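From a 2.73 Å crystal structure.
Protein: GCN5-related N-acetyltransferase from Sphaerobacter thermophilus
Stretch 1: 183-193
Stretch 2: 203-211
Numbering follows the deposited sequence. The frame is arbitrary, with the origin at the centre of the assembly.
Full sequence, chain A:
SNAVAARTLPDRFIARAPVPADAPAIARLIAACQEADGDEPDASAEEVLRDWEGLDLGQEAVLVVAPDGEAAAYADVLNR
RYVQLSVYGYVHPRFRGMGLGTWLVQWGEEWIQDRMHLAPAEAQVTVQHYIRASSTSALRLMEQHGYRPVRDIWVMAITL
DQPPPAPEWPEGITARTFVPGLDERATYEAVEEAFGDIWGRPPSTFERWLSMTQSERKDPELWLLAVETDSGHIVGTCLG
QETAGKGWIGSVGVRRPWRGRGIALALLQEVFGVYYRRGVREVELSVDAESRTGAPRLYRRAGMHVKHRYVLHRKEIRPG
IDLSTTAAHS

Stretch 1, residues 183-193: DERATYEAVEE
Stretch 2 203-211: PSTFERWLS

Two helices meet almost at right angles here, with one tyrosine as the pivot. Residues 184-193 form the first helix, entered from Asp 183 at phi/psi -83/1. In the second stretch Pro 203 (-68/131), Ser 204 (-106/143) and Thr 205 (-74/178) run extended into a helix that starts at Phe 206, with Thr 205 at the N-cap position. The N-to-C directions make an angle of 105°, and the axes approach to 10.7 Å, a wide spacing that leaves room for aromatic rings. The register runs in opposite senses along the two chains: CA of Glu 184 lies 8.2 Å from CA of Leu 210, CA of Tyr 188 lies 6.9 Å from CA of Phe 206, and CA of Glu 192 lies 6.8 Å from CA of Pro 203. Residues 184, 188 and 192, one helical turn apart, thus supply a stripe that follows the second stretch backwards. The contact buries 502 Å² in all.

Tyr 188 points toward the second stretch, with chi1 t (165°) and chi2 75°. This conformation sets its ring against both Phe 206, whose CD1 lies over one face, and Trp 209, whose CG lies at the edge, and carries its hydroxyl to the chain just before the second helix, where Tyr 188 OH donates a 2.6 Å hydrogen bond to Ser 204 O. One residue therefore combines apolar packing with a polar anchor at its tip. Phe 206 CA sits over a face of the tyrosine ring, 3.8 Å from the Tyr 188 ring centroid, a CH-pi contact that brings backbone and ring close together.

Phe 206 and Trp 209 both take chi1 t (179°), with chi2 53° and 81°. The Phe 206 ring meets the Tyr 188 ring obliquely, planes at 53°, with Phe 206 CD1 3.4 Å from Tyr 188 CG. Trp 209, pointing toward the first helix, offers a ring face to Tyr 188: Trp 209 CG is 3.5 Å from Tyr 188 CD1, and Tyr 188 CB stands 3.8 Å from the centroid of the Trp 209 six-membered ring. The indole continues past the tyrosine to Thr 187, whose CG2 is 3.9 Å from Trp 209 CZ2. Thr 187, chi1 m, turns its hydroxyl back to its own helix, Thr 187 OG1 donating to Asp 183 O at 2.9 Å.

Arg 185 leaves the helix sideways, but chi1 t, an off-well chi2 of 105° and chi3 t bring its end nearer, over a face of Phe 206. Arg 185 CD lies 4.2 Å from the Phe 206 ring centroid, while Arg 185 CZ makes a cation-pi contact at 5.0 Å from that centroid; methylene and charge share one aromatic surface.

At the other end Glu 192, m at chi1 and chi2 with chi3 -82°, folds its carboxylate toward the incoming chain. Ser 204 N donates a weak hydrogen bond to Glu 192 OE1 at 3.2 Å. Ser 204 thus gives its NH to Glu 192 and its carbonyl to Tyr 188, fixing the approach to the helix through backbone groups.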

# COMPACT_ATOMS: atom_id res chain seq x y z
N ASP A 183 1.45 -4.63 26.02
CA ASP A 183 2.12 -3.64 25.20
C ASP A 183 1.23 -2.85 24.23
O ASP A 183 1.73 -2.00 23.50
CB ASP A 183 3.30 -4.29 24.47
CG ASP A 183 4.37 -4.79 25.45
OD1 ASP A 183 4.32 -4.42 26.64
OD2 ASP A 183 5.27 -5.55 25.02
N GLU A 184 -0.07 -3.12 24.24
CA GLU A 184 -1.00 -2.46 23.31
C GLU A 184 -0.89 -0.93 23.26
O GLU A 184 -0.53 -0.37 22.23
CB GLU A 184 -2.45 -2.88 23.58
CG GLU A 184 -2.91 -4.11 22.83
CD GLU A 184 -2.58 -5.41 23.54
OE1 GLU A 184 -2.13 -5.37 24.70
OE2 GLU A 184 -2.77 -6.47 22.93
N ARG A 185 -1.22 -0.26 24.36
CA ARG A 185 -1.29 1.20 24.34
C ARG A 185 0.07 1.81 24.07
O ARG A 185 0.17 2.76 23.31
CB ARG A 185 -1.86 1.72 25.67
CG ARG A 185 -1.95 3.26 25.78
CD ARG A 185 -3.39 3.78 25.63
NE ARG A 185 -3.47 5.25 25.64
CZ ARG A 185 -3.44 6.02 24.55
NH1 ARG A 185 -3.34 5.47 23.35
NH2 ARG A 185 -3.52 7.34 24.65
N ALA A 186 1.10 1.24 24.68
CA ALA A 186 2.45 1.79 24.60
C ALA A 186 3.00 1.72 23.19
O ALA A 186 3.71 2.62 22.75
CB ALA A 186 3.36 1.04 25.53
N THR A 187 2.66 0.64 22.49
CA THR A 187 3.10 0.41 21.12
C THR A 187 2.41 1.37 20.20
O THR A 187 3.02 1.97 19.31
CB THR A 187 2.72 -1.00 20.67
OG1 THR A 187 3.62 -1.94 21.25
CG2 THR A 187 2.81 -1.11 19.17
N TYR A 188 1.11 1.50 20.40
CA TYR A 188 0.32 2.47 19.68
C TYR A 188 0.87 3.90 19.78
O TYR A 188 0.86 4.64 18.80
CB TYR A 188 -1.11 2.43 20.19
CG TYR A 188 -1.88 3.64 19.74
CD1 TYR A 188 -2.33 3.74 18.43
CD2 TYR A 188 -2.14 4.69 20.62
CE1 TYR A 188 -3.03 4.84 18.01
CE2 TYR A 188 -2.85 5.80 20.20
CZ TYR A 188 -3.28 5.87 18.90
OH TYR A 188 -3.98 6.96 18.46
N GLU A 189 1.32 4.30 20.96
CA GLU A 189 1.83 5.66 21.16
C GLU A 189 3.13 5.88 20.40
O GLU A 189 3.39 6.96 19.88
CB GLU A 189 2.06 5.95 22.64
CG GLU A 189 0.79 6.11 23.44
CD GLU A 189 1.04 6.25 24.94
OE1 GLU A 189 2.18 5.99 25.40
OE2 GLU A 189 0.08 6.63 25.66
N ALA A 190 3.94 4.84 20.35
CA ALA A 190 5.22 4.90 19.70
C ALA A 190 5.04 4.97 18.19
O ALA A 190 5.79 5.64 17.51
CB ALA A 190 6.05 3.71 20.08
N VAL A 191 4.02 4.27 17.69
CA VAL A 191 3.72 4.25 16.27
C VAL A 191 3.14 5.58 15.81
O VAL A 191 3.44 6.06 14.72
CB VAL A 191 2.73 3.10 15.92
CG1 VAL A 191 2.27 3.20 14.48
CG2 VAL A 191 3.36 1.75 16.15
N GLU A 192 2.31 6.20 16.65
CA GLU A 192 1.63 7.43 16.27
C GLU A 192 2.57 8.60 16.33
O GLU A 192 2.31 9.66 15.76
CB GLU A 192 0.42 7.68 17.15
CG GLU A 192 -0.83 6.98 16.66
CD GLU A 192 -1.22 7.37 15.24
OE1 GLU A 192 -1.86 8.44 15.07
OE2 GLU A 192 -0.89 6.62 14.29
N GLU A 193 3.67 8.40 17.02
CA GLU A 193 4.69 9.42 17.21
C GLU A 193 5.74 9.25 16.13
O GLU A 193 5.98 10.18 15.35
CB GLU A 193 5.30 9.31 18.60
CG GLU A 193 6.46 10.24 18.85
CD GLU A 193 7.00 10.13 20.26
OE1 GLU A 193 6.26 9.63 21.14
OE2 GLU A 193 8.16 10.54 20.49
N PRO A 203 -3.46 10.25 11.06
CA PRO A 203 -3.43 9.85 12.47
C PRO A 203 -4.68 9.00 12.76
O PRO A 203 -5.80 9.42 12.45
CB PRO A 203 -3.53 11.19 13.21
CG PRO A 203 -3.09 12.23 12.22
CD PRO A 203 -3.56 11.71 10.89
N SER A 204 -4.48 7.85 13.39
CA SER A 204 -5.58 6.99 13.81
C SER A 204 -5.71 7.13 15.31
O SER A 204 -4.71 7.25 16.01
CB SER A 204 -5.30 5.52 13.47
OG SER A 204 -5.18 5.32 12.08
N THR A 205 -6.94 7.11 15.81
CA THR A 205 -7.09 7.07 17.25
C THR A 205 -6.74 5.68 17.74
O THR A 205 -6.43 4.80 16.94
CB THR A 205 -8.51 7.39 17.66
OG1 THR A 205 -9.39 6.49 16.97
CG2 THR A 205 -8.84 8.80 17.27
N PHE A 206 -6.78 5.47 19.04
CA PHE A 206 -6.35 4.20 19.61
C PHE A 206 -7.32 3.07 19.31
O PHE A 206 -6.91 1.97 18.98
CB PHE A 206 -6.12 4.34 21.12
CG PHE A 206 -5.69 3.08 21.79
CD1 PHE A 206 -4.60 2.36 21.32
CD2 PHE A 206 -6.37 2.61 22.89
CE1 PHE A 206 -4.20 1.19 21.94
CE2 PHE A 206 -5.97 1.45 23.51
CZ PHE A 206 -4.88 0.74 23.03
N GLU A 207 -8.62 3.35 19.41
CA GLU A 207 -9.59 2.31 19.13
C GLU A 207 -9.55 1.89 17.66
O GLU A 207 -9.66 0.70 17.35
CB GLU A 207 -11.00 2.74 19.54
CG GLU A 207 -11.13 2.98 21.04
CD GLU A 207 -10.56 4.33 21.49
OE1 GLU A 207 -10.63 5.29 20.70
OE2 GLU A 207 -10.05 4.42 22.63
N ARG A 208 -9.36 2.86 16.77
CA ARG A 208 -9.21 2.59 15.35
C ARG A 208 -8.02 1.67 15.11
O ARG A 208 -8.12 0.68 14.38
CB ARG A 208 -9.00 3.89 14.57
CG ARG A 208 -10.27 4.61 14.14
CD ARG A 208 -9.99 6.06 13.77
NE ARG A 208 -11.14 6.72 13.15
CZ ARG A 208 -12.17 7.25 13.82
NH1 ARG A 208 -12.19 7.19 15.15
NH2 ARG A 208 -13.16 7.83 13.17
N TRP A 209 -6.90 2.00 15.73
CA TRP A 209 -5.69 1.21 15.60
C TRP A 209 -5.91 -0.20 16.10
O TRP A 209 -5.48 -1.17 15.47
CB TRP A 209 -4.56 1.89 16.34
CG TRP A 209 -3.28 1.14 16.28
CD1 TRP A 209 -2.37 1.15 15.27
CD2 TRP A 209 -2.74 0.29 17.29
NE1 TRP A 209 -1.31 0.34 15.58
CE2 TRP A 209 -1.52 -0.20 16.82
CE3 TRP A 209 -3.19 -0.12 18.55
CZ2 TRP A 209 -0.73 -1.07 17.57
CZ3 TRP A 209 -2.40 -0.98 19.29
CH2 TRP A 209 -1.19 -1.45 18.80
N LEU A 210 -6.60 -0.33 17.23
CA LEU A 210 -6.94 -1.64 17.79
C LEU A 210 -7.72 -2.53 16.83
O LEU A 210 -7.46 -3.72 16.74
CB LEU A 210 -7.76 -1.49 19.07
CG LEU A 210 -7.01 -1.17 20.35
CD1 LEU A 210 -7.91 -1.40 21.54
CD2 LEU A 210 -5.73 -2.00 20.46
N SER A 211 -8.68 -1.95 16.12
CA SER A 211 -9.54 -2.74 15.26
C SER A 211 -8.82 -3.09 13.97
O SER A 211 -9.11 -4.12 13.35
CB SER A 211 -10.82 -1.99 14.95
OG SER A 211 -11.44 -1.57 16.15